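Local coordinates for protein methylmalonyl-CoA carboxyltransferase 5S subunit (Propionibacterium freudenreichii subsp. shermanii, PDB 1RQB) that transfers a carboxyl group from the biotin of the 1.3S subunit to pyruvate, forming oxaloacetate in a cobalt-containing TIM-barrel active site, at residues V31-D34 against A35-L39; I209-A212 against I213-Y217; R285-K288 against I289-F293. All blocks are in the same frame, centred on the assembly; numbering follows the deposited sequence.

Contact 1 of 3, residues V31-D34 against A35-L39. With CO (cobalt (II) ion), chain B.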
ATOM      1  N   VAL A  31      10.138  -0.453 -12.632  1.00  8.32           N
ATOM      2  CA  VAL A  31       8.958  -0.562 -13.504  1.00 11.54           C
ATOM      3  C   VAL A  31       9.203  -1.369 -14.781  1.00 12.60           C
ATOM      4  O   VAL A  31       8.291  -2.045 -15.257  1.00 11.94           O
ATOM      5  CB  VAL A  31       8.376   0.840 -13.896  1.00 14.35           C
ATOM      6  CG1 VAL A  31       9.347   1.591 -14.810  1.00 12.75           C
ATOM      7  CG2 VAL A  31       7.014   0.666 -14.597  1.00 14.22           C
ATOM      8  N   LEU A  32      10.413  -1.334 -15.332  1.00 10.93           N
ATOM      9  CA  LEU A  32      10.672  -2.027 -16.603  1.00 11.02           C
ATOM     10  C   LEU A  32      10.995  -3.513 -16.428  1.00 14.20           C
ATOM     11  O   LEU A  32      11.131  -4.228 -17.419  1.00 14.33           O
ATOM     12  CB  LEU A  32      11.805  -1.342 -17.365  1.00 10.00           C
ATOM     13  CG  LEU A  32      11.562   0.139 -17.677  1.00 11.52           C
ATOM     14  CD1 LEU A  32      12.780   0.685 -18.410  1.00 13.96           C
ATOM     15  CD2 LEU A  32      10.289   0.333 -18.518  1.00 11.73           C
ATOM     16  N   ARG A  33      11.119  -3.994 -15.197  1.00 10.22           N
ATOM     17  CA  ARG A  33      11.419  -5.424 -15.040  1.00 11.35           C
ATOM     18  C   ARG A  33      10.595  -6.046 -13.912  1.00 11.54           C
ATOM     19  O   ARG A  33       9.566  -6.675 -14.159  1.00 12.78           O
ATOM     20  CB  ARG A  33      12.927  -5.640 -14.797  1.00 11.34           C
ATOM     21  CG  ARG A  33      13.418  -7.096 -14.997  1.00 10.46           C
ATOM     22  CD  ARG A  33      12.906  -8.081 -13.960  1.00 13.11           C
ATOM     23  NE  ARG A  33      13.461  -7.800 -12.635  1.00 13.47           N
ATOM     24  CZ  ARG A  33      13.435  -8.655 -11.618  1.00 13.75           C
ATOM     25  NH1 ARG A  33      12.869  -9.848 -11.769  1.00 12.44           N
ATOM     26  NH2 ARG A  33      13.986  -8.320 -10.453  1.00  9.89           N
ATOM     27  N   ASP A  34      11.009  -5.843 -12.667  1.00  8.53           N
ATOM     28  CA  ASP A  34      10.347  -6.528 -11.547  1.00  9.78           C
ATOM     29  C   ASP A  34       8.895  -6.085 -11.336  1.00  8.24           C
ATOM     30  O   ASP A  34       8.064  -6.894 -10.924  1.00  8.11           O
ATOM     31  CB  ASP A  34      11.152  -6.342 -10.251  1.00 10.92           C
ATOM     32  CG  ASP A  34      11.003  -7.522  -9.294  1.00 10.17           C
ATOM     33  OD1 ASP A  34      11.355  -7.370  -8.112  1.00 11.71           O
ATOM     34  OD2 ASP A  34      10.548  -8.609  -9.726  1.00 11.33           O
ATOM     35  N   ALA A  35       8.557  -4.827 -11.609  1.00  9.24           N
ATOM     36  CA  ALA A  35       7.174  -4.394 -11.357  1.00  9.00           C
ATOM     37  C   ALA A  35       6.176  -5.198 -12.193  1.00 13.03           C
ATOM     38  O   ALA A  35       5.199  -5.717 -11.656  1.00 10.46           O
ATOM     39  CB  ALA A  35       7.005  -2.889 -11.627  1.00  9.25           C
ATOM     40  N   HIS A  36       6.403  -5.324 -13.503  1.00 10.73           N
ATOM     41  CA  HIS A  36       5.409  -6.058 -14.298  1.00 12.37           C
ATOM     42  C   HIS A  36       5.599  -7.567 -14.142  1.00 11.88           C
ATOM     43  O   HIS A  36       4.661  -8.341 -14.328  1.00 10.25           O
ATOM     44  CB  HIS A  36       5.412  -5.610 -15.762  1.00 12.67           C
ATOM     45  CG  HIS A  36       6.673  -5.910 -16.496  1.00 14.96           C
ATOM     46  ND1 HIS A  36       6.902  -7.117 -17.117  1.00 14.09           N
ATOM     47  CD2 HIS A  36       7.766  -5.149 -16.731  1.00 14.29           C
ATOM     48  CE1 HIS A  36       8.084  -7.086 -17.707  1.00 14.09           C
ATOM     49  NE2 HIS A  36       8.628  -5.904 -17.488  1.00 13.72           N
ATOM     50  N   GLN A  37       6.803  -7.992 -13.782  1.00  8.89           N
ATOM     51  CA  GLN A  37       7.002  -9.428 -13.538  1.00 11.46           C
ATOM     52  C   GLN A  37       6.153  -9.838 -12.333  1.00 12.60           C
ATOM     53  O   GLN A  37       5.511 -10.886 -12.326  1.00 11.73           O
ATOM     54  CB  GLN A  37       8.470  -9.742 -13.213  1.00 13.47           C
ATOM     55  CG  GLN A  37       8.707 -11.233 -12.873  1.00 11.96           C
ATOM     56  CD  GLN A  37      10.177 -11.595 -12.710  1.00 15.57           C
ATOM     57  OE1 GLN A  37      11.026 -11.178 -13.496  1.00 12.74           O
ATOM     58  NE2 GLN A  37      10.479 -12.397 -11.692  1.00 16.87           N
ATOM     59  N   SER A  38       6.139  -8.980 -11.324  1.00 12.59           N
ATOM     60  CA  SER A  38       5.445  -9.260 -10.059  1.00 13.45           C
ATOM     61  C   SER A  38       3.949  -8.952 -10.132  1.00 14.80           C
ATOM     62  O   SER A  38       3.153  -9.614  -9.469  1.00 16.58           O
ATOM     63  CB  SER A  38       6.067  -8.416  -8.940  1.00 14.33           C
ATOM     64  OG  SER A  38       7.455  -8.688  -8.821  1.00 15.85           O
ATOM     65  N   LEU A  39       3.553  -7.974 -10.940  1.00  8.25           N
ATOM     66  CA  LEU A  39       2.135  -7.586 -10.947  1.00 10.30           C
ATOM     67  C   LEU A  39       1.351  -8.121 -12.148  1.00 17.67           C
ATOM     68  O   LEU A  39       0.133  -8.273 -12.054  1.00 16.12           O
ATOM     69  CB  LEU A  39       2.020  -6.063 -10.910  1.00 11.15           C
ATOM     70  CG  LEU A  39       2.467  -5.429  -9.587  1.00 10.65           C
ATOM     71  CD1 LEU A  39       2.570  -3.931  -9.733  1.00 14.37           C
ATOM     72  CD2 LEU A  39       1.477  -5.814  -8.489  1.00 17.19           C
TER
HETATM   73 CO    CO B 529      11.985  -8.663  -6.697  1.00 12.04          CO
HETATM   74  O   HOH W   1      12.737 -11.857  -9.461  1.00 17.14           O
HETATM   75  O   HOH W   2      10.980 -10.338  -7.840  1.00 11.42           O
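Substrate and cobalt share one short active-site helix, residues 31-39, where the side chains of Arg33 and Gln37 run side by side. NH1 of Arg33 donates to OE1 of Gln37 over 2.9 Å; the oxygen sits at the guanidinium edge, in its plane, but the donor stands above the amide plane, turned 69° from the guanidinium. Ala70 N also donates to that OE1, while Glu65 and the carboxylated lysine at position 195 take the other nitrogens of Arg33. OD1 of Asp34 binds cobalt at 2.0 Å, beside the carboxylated lysine, His226 and His228, and is hydrogen-bonded to NE2 of His262; OD2 accepts a bond from a metal-bound water. Ser38 grips O of Asp34 from opposite faces of its plane, through N and OG (2.8 Å). With CG between the backbone N and carbonyl carbon (chi1 65°), the His36 ring presents one face to O of Arg33, while NE2 gives O of Leu32 a weak bond of 3.0 Å. An alanine in its place would probably leave O of Leu32 without this donor and O of Arg33 without the ring over it. Such a metal-bearing turn after the first barrel strand is characteristic of the DRE-TIM family.

Contact 2 of 3, residues I209-A212 against I213-Y217; sequences IIKA and IKDTY
Lys211 and Asp215, one turn apart on helix 203-217, cross obliquely, and they touch through carbon rather than charge. The lysine's CG lies 3.5 Å from OD2 of Asp215, whereas its NZ stays 4.8 Å from the same oxygen. A bend at chi2 (61°) turns the chain away from its extended course, and the ammonium pairs instead with Glu18. On another side of the helix Ile209 and Ile213 lie alongside each other and point the same way. Here CG2 of Ile209 meets CD1 of Ile213 at 4.0 Å, and Ile213 continues onto Ile223 of strand 223-225, while Ile209 packs on Tyr177 of helix 174-186. Lys214 lays its CG 3.2 Å from O of Ile210 and sends its NZ on to Asp247 and to the carbonyls of Gln219 and Thr221. Near the end of the helix, Thr216 turns its hydroxyl back along the chain: OG1 is anti to its own carbonyl carbon (chi1 -60°) and donates to O of Ala212 over 2.8 Å. The amide N of Thr216 reaches that oxygen from the opposite face of the carbonyl plane, at 3.0 Å. The chemistry is thus divided: the isoleucines pack the helix against strand 223-225 and helix 174-186, the two lysines spend their charge on residues beyond this turn, and the threonine hydroxyl is satisfied within the helix by a doubly gripped carbonyl.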
ATOM      1  N   ILE A 209      20.415  -5.294  10.539  1.00 14.14           N
ATOM      2  CA  ILE A 209      21.289  -5.941   9.550  1.00 14.05           C
ATOM      3  C   ILE A 209      22.116  -4.902   8.789  1.00 12.38           C
ATOM      4  O   ILE A 209      23.326  -5.059   8.631  1.00 14.42           O
ATOM      5  CB  ILE A 209      20.458  -6.812   8.554  1.00 13.25           C
ATOM      6  CG1 ILE A 209      19.881  -8.025   9.292  1.00 14.95           C
ATOM      7  CG2 ILE A 209      21.339  -7.302   7.402  1.00 13.53           C
ATOM      8  CD1 ILE A 209      18.759  -8.744   8.528  1.00 15.66           C
ATOM      9  N   ILE A 210      21.473  -3.847   8.306  1.00 11.91           N
ATOM     10  CA  ILE A 210      22.198  -2.814   7.550  1.00 12.79           C
ATOM     11  C   ILE A 210      23.268  -2.181   8.440  1.00 13.51           C
ATOM     12  O   ILE A 210      24.401  -1.954   8.014  1.00 12.07           O
ATOM     13  CB  ILE A 210      21.254  -1.691   7.056  1.00 15.14           C
ATOM     14  CG1 ILE A 210      20.235  -2.248   6.058  1.00 20.78           C
ATOM     15  CG2 ILE A 210      22.068  -0.574   6.405  1.00 13.06           C
ATOM     16  CD1 ILE A 210      20.847  -2.812   4.827  1.00 23.32           C
ATOM     17  N   LYS A 211      22.910  -1.911   9.685  1.00 12.79           N
ATOM     18  CA  LYS A 211      23.855  -1.299  10.629  1.00 15.41           C
ATOM     19  C   LYS A 211      25.018  -2.255  10.908  1.00 16.54           C
ATOM     20  O   LYS A 211      26.175  -1.839  10.948  1.00 13.16           O
ATOM     21  CB  LYS A 211      23.115  -0.962  11.929  1.00 16.47           C
ATOM     22  CG  LYS A 211      23.909  -0.109  12.908  1.00 29.08           C
ATOM     23  CD  LYS A 211      24.249   1.236  12.260  1.00 33.76           C
ATOM     24  CE  LYS A 211      24.954   2.173  13.234  1.00 39.49           C
ATOM     25  NZ  LYS A 211      24.036   2.588  14.331  1.00 36.74           N
ATOM     26  N   ALA A 212      24.734  -3.542  11.090  1.00 11.92           N
ATOM     27  CA  ALA A 212      25.798  -4.507  11.404  1.00 15.12           C
ATOM     28  C   ALA A 212      26.769  -4.661  10.232  1.00 17.56           C
ATOM     29  O   ALA A 212      27.973  -4.810  10.434  1.00 15.49           O
ATOM     30  CB  ALA A 212      25.201  -5.865  11.791  1.00 13.08           C
ATOM     31  N   ILE A 213      26.256  -4.637   9.008  1.00 12.85           N
ATOM     32  CA  ILE A 213      27.130  -4.772   7.833  1.00 13.70           C
ATOM     33  C   ILE A 213      28.027  -3.538   7.719  1.00 15.88           C
ATOM     34  O   ILE A 213      29.236  -3.655   7.522  1.00 15.49           O
ATOM     35  CB  ILE A 213      26.298  -4.954   6.533  1.00 11.11           C
ATOM     36  CG1 ILE A 213      25.592  -6.318   6.570  1.00 14.69           C
ATOM     37  CG2 ILE A 213      27.218  -4.899   5.302  1.00 14.24           C
ATOM     38  CD1 ILE A 213      24.667  -6.609   5.360  1.00 14.58           C
ATOM     39  N   LYS A 214      27.423  -2.360   7.867  1.00 12.17           N
ATOM     40  CA  LYS A 214      28.158  -1.088   7.790  1.00 17.14           C
ATOM     41  C   LYS A 214      29.210  -1.008   8.899  1.00 19.19           C
ATOM     42  O   LYS A 214      30.331  -0.564   8.655  1.00 16.54           O
ATOM     43  CB  LYS A 214      27.199   0.104   7.936  1.00 17.02           C
ATOM     44  CG  LYS A 214      26.250   0.380   6.740  1.00 15.97           C
ATOM     45  CD  LYS A 214      27.006   0.982   5.582  1.00 19.98           C
ATOM     46  CE  LYS A 214      26.081   1.300   4.415  1.00 20.59           C
ATOM     47  NZ  LYS A 214      26.715   2.241   3.455  1.00 21.66           N
ATOM     48  N   ASP A 215      28.845  -1.412  10.119  1.00 19.16           N
ATOM     49  CA  ASP A 215      29.772  -1.347  11.260  1.00 19.07           C
ATOM     50  C   ASP A 215      30.930  -2.330  11.077  1.00 21.23           C
ATOM     51  O   ASP A 215      32.057  -2.055  11.486  1.00 22.76           O
ATOM     52  CB  ASP A 215      29.080  -1.706  12.583  1.00 23.00           C
ATOM     53  CG  ASP A 215      28.159  -0.606  13.106  1.00 26.93           C
ATOM     54  OD1 ASP A 215      28.379   0.580  12.778  1.00 29.54           O
ATOM     55  OD2 ASP A 215      27.222  -0.931  13.873  1.00 30.06           O
ATOM     56  N   THR A 216      30.651  -3.474  10.464  1.00 18.47           N
ATOM     57  CA  THR A 216      31.666  -4.524  10.293  1.00 19.41           C
ATOM     58  C   THR A 216      32.578  -4.270   9.091  1.00 21.83           C
ATOM     59  O   THR A 216      33.786  -4.480   9.179  1.00 17.98           O
ATOM     60  CB  THR A 216      31.007  -5.900  10.112  1.00 17.28           C
ATOM     61  OG1 THR A 216      30.222  -6.198  11.268  1.00 18.85           O
ATOM     62  CG2 THR A 216      32.058  -6.983   9.924  1.00 20.24           C
ATOM     63  N   TYR A 217      32.029  -3.802   7.976  1.00 17.62           N
ATOM     64  CA  TYR A 217      32.875  -3.645   6.784  1.00 16.22           C
ATOM     65  C   TYR A 217      33.144  -2.183   6.427  1.00 18.51           C
ATOM     66  O   TYR A 217      33.917  -1.912   5.508  1.00 18.69           O
ATOM     67  CB  TYR A 217      32.238  -4.398   5.621  1.00 15.54           C
ATOM     68  CG  TYR A 217      32.115  -5.863   5.933  1.00 13.79           C
ATOM     69  CD1 TYR A 217      30.883  -6.434   6.238  1.00 18.89           C
ATOM     70  CD2 TYR A 217      33.256  -6.683   5.979  1.00 18.09           C
ATOM     71  CE1 TYR A 217      30.786  -7.782   6.581  1.00 17.55           C
ATOM     72  CE2 TYR A 217      33.166  -8.034   6.325  1.00 18.41           C
ATOM     73  CZ  TYR A 217      31.932  -8.571   6.623  1.00 17.15           C
ATOM     74  OH  TYR A 217      31.832  -9.890   6.984  1.00 18.38           O
TER

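Contact 3 of 3, residues R285-K288 against I289-F293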
ATOM      1  N   ARG A 285       9.352  14.579 -13.894  1.00 14.75           N
ATOM      2  CA  ARG A 285       9.608  13.401 -14.733  1.00 13.23           C
ATOM      3  C   ARG A 285       8.841  12.208 -14.160  1.00 11.72           C
ATOM      4  O   ARG A 285       8.251  11.423 -14.900  1.00 11.44           O
ATOM      5  CB  ARG A 285      11.106  13.061 -14.789  1.00 12.88           C
ATOM      6  CG  ARG A 285      11.985  14.070 -15.530  1.00 17.83           C
ATOM      7  CD  ARG A 285      11.642  14.168 -17.025  1.00 16.62           C
ATOM      8  NE  ARG A 285      12.584  15.070 -17.681  1.00 17.24           N
ATOM      9  CZ  ARG A 285      12.835  15.100 -18.986  1.00 19.84           C
ATOM     10  NH1 ARG A 285      12.216  14.276 -19.820  1.00 19.32           N
ATOM     11  NH2 ARG A 285      13.742  15.947 -19.457  1.00 19.87           N
ATOM     12  N   LEU A 286       8.845  12.082 -12.837  1.00 14.35           N
ATOM     13  CA  LEU A 286       8.138  10.969 -12.186  1.00 14.69           C
ATOM     14  C   LEU A 286       6.646  11.029 -12.523  1.00 10.68           C
ATOM     15  O   LEU A 286       6.007  10.004 -12.757  1.00 10.51           O
ATOM     16  CB  LEU A 286       8.328  11.026 -10.662  1.00 11.59           C
ATOM     17  CG  LEU A 286       9.754  10.862 -10.130  1.00 14.00           C
ATOM     18  CD1 LEU A 286       9.740  10.824  -8.601  1.00 14.35           C
ATOM     19  CD2 LEU A 286      10.348   9.567 -10.667  1.00 12.11           C
ATOM     20  N   HIS A 287       6.086  12.233 -12.535  1.00 12.44           N
ATOM     21  CA  HIS A 287       4.658  12.403 -12.835  1.00 12.82           C
ATOM     22  C   HIS A 287       4.359  11.912 -14.255  1.00 11.54           C
ATOM     23  O   HIS A 287       3.334  11.277 -14.502  1.00 10.13           O
ATOM     24  CB  HIS A 287       4.280  13.878 -12.700  1.00 17.44           C
ATOM     25  CG  HIS A 287       2.836  14.155 -12.965  1.00 27.23           C
ATOM     26  ND1 HIS A 287       1.842  13.842 -12.063  1.00 33.95           N
ATOM     27  CD2 HIS A 287       2.213  14.689 -14.041  1.00 31.89           C
ATOM     28  CE1 HIS A 287       0.669  14.173 -12.572  1.00 35.27           C
ATOM     29  NE2 HIS A 287       0.865  14.690 -13.771  1.00 34.46           N
ATOM     30  N   LYS A 288       5.259  12.201 -15.190  1.00 11.82           N
ATOM     31  CA  LYS A 288       5.062  11.779 -16.585  1.00 14.38           C
ATOM     32  C   LYS A 288       5.155  10.255 -16.700  1.00 14.30           C
ATOM     33  O   LYS A 288       4.403   9.632 -17.447  1.00 13.61           O
ATOM     34  CB  LYS A 288       6.113  12.411 -17.510  1.00 15.98           C
ATOM     35  CG  LYS A 288       6.073  13.926 -17.573  1.00 20.54           C
ATOM     36  CD  LYS A 288       7.124  14.430 -18.558  1.00 26.83           C
ATOM     37  CE  LYS A 288       7.193  15.950 -18.586  1.00 36.41           C
ATOM     38  NZ  LYS A 288       5.865  16.585 -18.832  1.00 35.97           N
ATOM     39  N   ILE A 289       6.092   9.657 -15.979  1.00 11.57           N
ATOM     40  CA  ILE A 289       6.247   8.196 -16.021  1.00 10.13           C
ATOM     41  C   ILE A 289       5.001   7.546 -15.415  1.00  8.42           C
ATOM     42  O   ILE A 289       4.455   6.580 -15.945  1.00 11.34           O
ATOM     43  CB  ILE A 289       7.504   7.768 -15.226  1.00 11.19           C
ATOM     44  CG1 ILE A 289       8.742   8.403 -15.864  1.00  9.85           C
ATOM     45  CG2 ILE A 289       7.636   6.235 -15.200  1.00  9.39           C
ATOM     46  CD1 ILE A 289       9.964   8.435 -14.941  1.00  9.69           C
ATOM     47  N   ARG A 290       4.551   8.101 -14.294  1.00 10.91           N
ATOM     48  CA  ARG A 290       3.370   7.566 -13.603  1.00 11.08           C
ATOM     49  C   ARG A 290       2.158   7.560 -14.537  1.00 13.75           C
ATOM     50  O   ARG A 290       1.467   6.551 -14.665  1.00 12.74           O
ATOM     51  CB  ARG A 290       3.021   8.419 -12.385  1.00 12.88           C
ATOM     52  CG  ARG A 290       1.833   7.862 -11.636  1.00 19.20           C
ATOM     53  CD  ARG A 290       1.432   8.753 -10.486  1.00 26.88           C
ATOM     54  NE  ARG A 290       0.807   9.985 -10.938  1.00 37.29           N
ATOM     55  CZ  ARG A 290      -0.505  10.123 -11.106  1.00 43.82           C
ATOM     56  NH1 ARG A 290      -1.314   9.093 -10.857  1.00 44.46           N
ATOM     57  NH2 ARG A 290      -1.011  11.286 -11.507  1.00 39.19           N
ATOM     58  N   ASP A 291       1.899   8.703 -15.169  1.00 10.69           N
ATOM     59  CA  ASP A 291       0.744   8.857 -16.066  1.00 12.44           C
ATOM     60  C   ASP A 291       0.871   7.917 -17.264  1.00 12.33           C
ATOM     61  O   ASP A 291      -0.117   7.367 -17.752  1.00 12.16           O
ATOM     62  CB  ASP A 291       0.631  10.316 -16.530  1.00 14.39           C
ATOM     63  CG  ASP A 291       0.041  11.222 -15.449  1.00 27.92           C
ATOM     64  OD1 ASP A 291      -0.322  10.696 -14.373  1.00 24.40           O
ATOM     65  OD2 ASP A 291      -0.067  12.448 -15.675  1.00 29.74           O
ATOM     66  N   HIS A 292       2.092   7.720 -17.727  1.00 11.80           N
ATOM     67  CA  HIS A 292       2.305   6.820 -18.868  1.00 12.63           C
ATOM     68  C   HIS A 292       1.816   5.412 -18.526  1.00 14.74           C
ATOM     69  O   HIS A 292       1.041   4.812 -19.270  1.00 15.71           O
ATOM     70  CB  HIS A 292       3.789   6.735 -19.206  1.00 11.86           C
ATOM     71  CG  HIS A 292       4.085   5.770 -20.308  1.00 15.50           C
ATOM     72  ND1 HIS A 292       3.997   6.116 -21.638  1.00 20.73           N
ATOM     73  CD2 HIS A 292       4.386   4.450 -20.281  1.00 17.78           C
ATOM     74  CE1 HIS A 292       4.230   5.051 -22.386  1.00 19.45           C
ATOM     75  NE2 HIS A 292       4.467   4.026 -21.587  1.00 18.85           N
ATOM     76  N   PHE A 293       2.273   4.877 -17.398  1.00 11.73           N
ATOM     77  CA  PHE A 293       1.892   3.500 -17.054  1.00 12.83           C
ATOM     78  C   PHE A 293       0.456   3.411 -16.535  1.00 12.52           C
ATOM     79  O   PHE A 293      -0.171   2.358 -16.637  1.00 13.99           O
ATOM     80  CB  PHE A 293       2.893   2.893 -16.075  1.00 13.18           C
ATOM     81  CG  PHE A 293       4.209   2.554 -16.726  1.00 14.85           C
ATOM     82  CD1 PHE A 293       5.307   3.391 -16.588  1.00 11.48           C
ATOM     83  CD2 PHE A 293       4.305   1.455 -17.585  1.00 13.04           C
ATOM     84  CE1 PHE A 293       6.493   3.150 -17.304  1.00 14.83           C
ATOM     85  CE2 PHE A 293       5.480   1.203 -18.310  1.00 15.13           C
ATOM     86  CZ  PHE A 293       6.577   2.054 -18.170  1.00 11.03           C
TER
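Over one face of the His287 ring, displaced toward its rim, lies CG of Asp291, 3.9 Å above the plane, with ring and carboxylate 69° apart. NE2 of His287 comes within 3.1 Å of OD2 of Asp291, too poorly angled for a hydrogen bond. The guanidinium of Arg290 has OD1 of Asp291 over one face, a 3.0 Å salt bridge from NH2 by charge alone, the oxygen being well out of plane. At its edge, in plane, is the His287 ring, whose CE1 is 3.5 Å from NH2 of Arg290. The Phe293 ring has CD2 of His292 3.7 Å above its centre and CG2 of Ile289 at its edge. With CG anti to the backbone nitrogen (chi1 -179°), His287 leans along the helix toward both partners. Backbone bonds run beneath. Leu286 and Ile289 meet on the buried flank, CD2 to CD1 at 4.4 Å, and Ile289 packs on helix 53-58. Toward the ends, Arg285 forms a salt bridge with Asp55 and NE2 of His292 bonds to O of Asp48. The chemistry implies that Asp291 joins the cluster by electrostatics rather than directed bonds; its negative charge would probably favour a protonated His287, while the nearby arginine would oppose it.

How the contacts relate
From the N terminus the chain first makes contact 1, on the helix after strand 23-29, then contact 2 on helix 203-217, leading into strand 223-225, and last contact 3 on helix 283-296. Each is a local contact within one helix, between residues about a turn apart, and closes no long loop, so the three stand in series, with none nested or crossing. Contacts 1 and 3, remote in sequence, meet in space: Phe293 packs on Val31 and Leu32, with CE1 of Phe293 3.7 Å from CG2 of Val31, which joins helix 283-296 to the metal-bearing helix. Contact 2 stands apart, its nearest atoms about 17 Å from contact 1 and about 22 Å from contact 3, and ties its helix to helix 174-186 and strand 223-225.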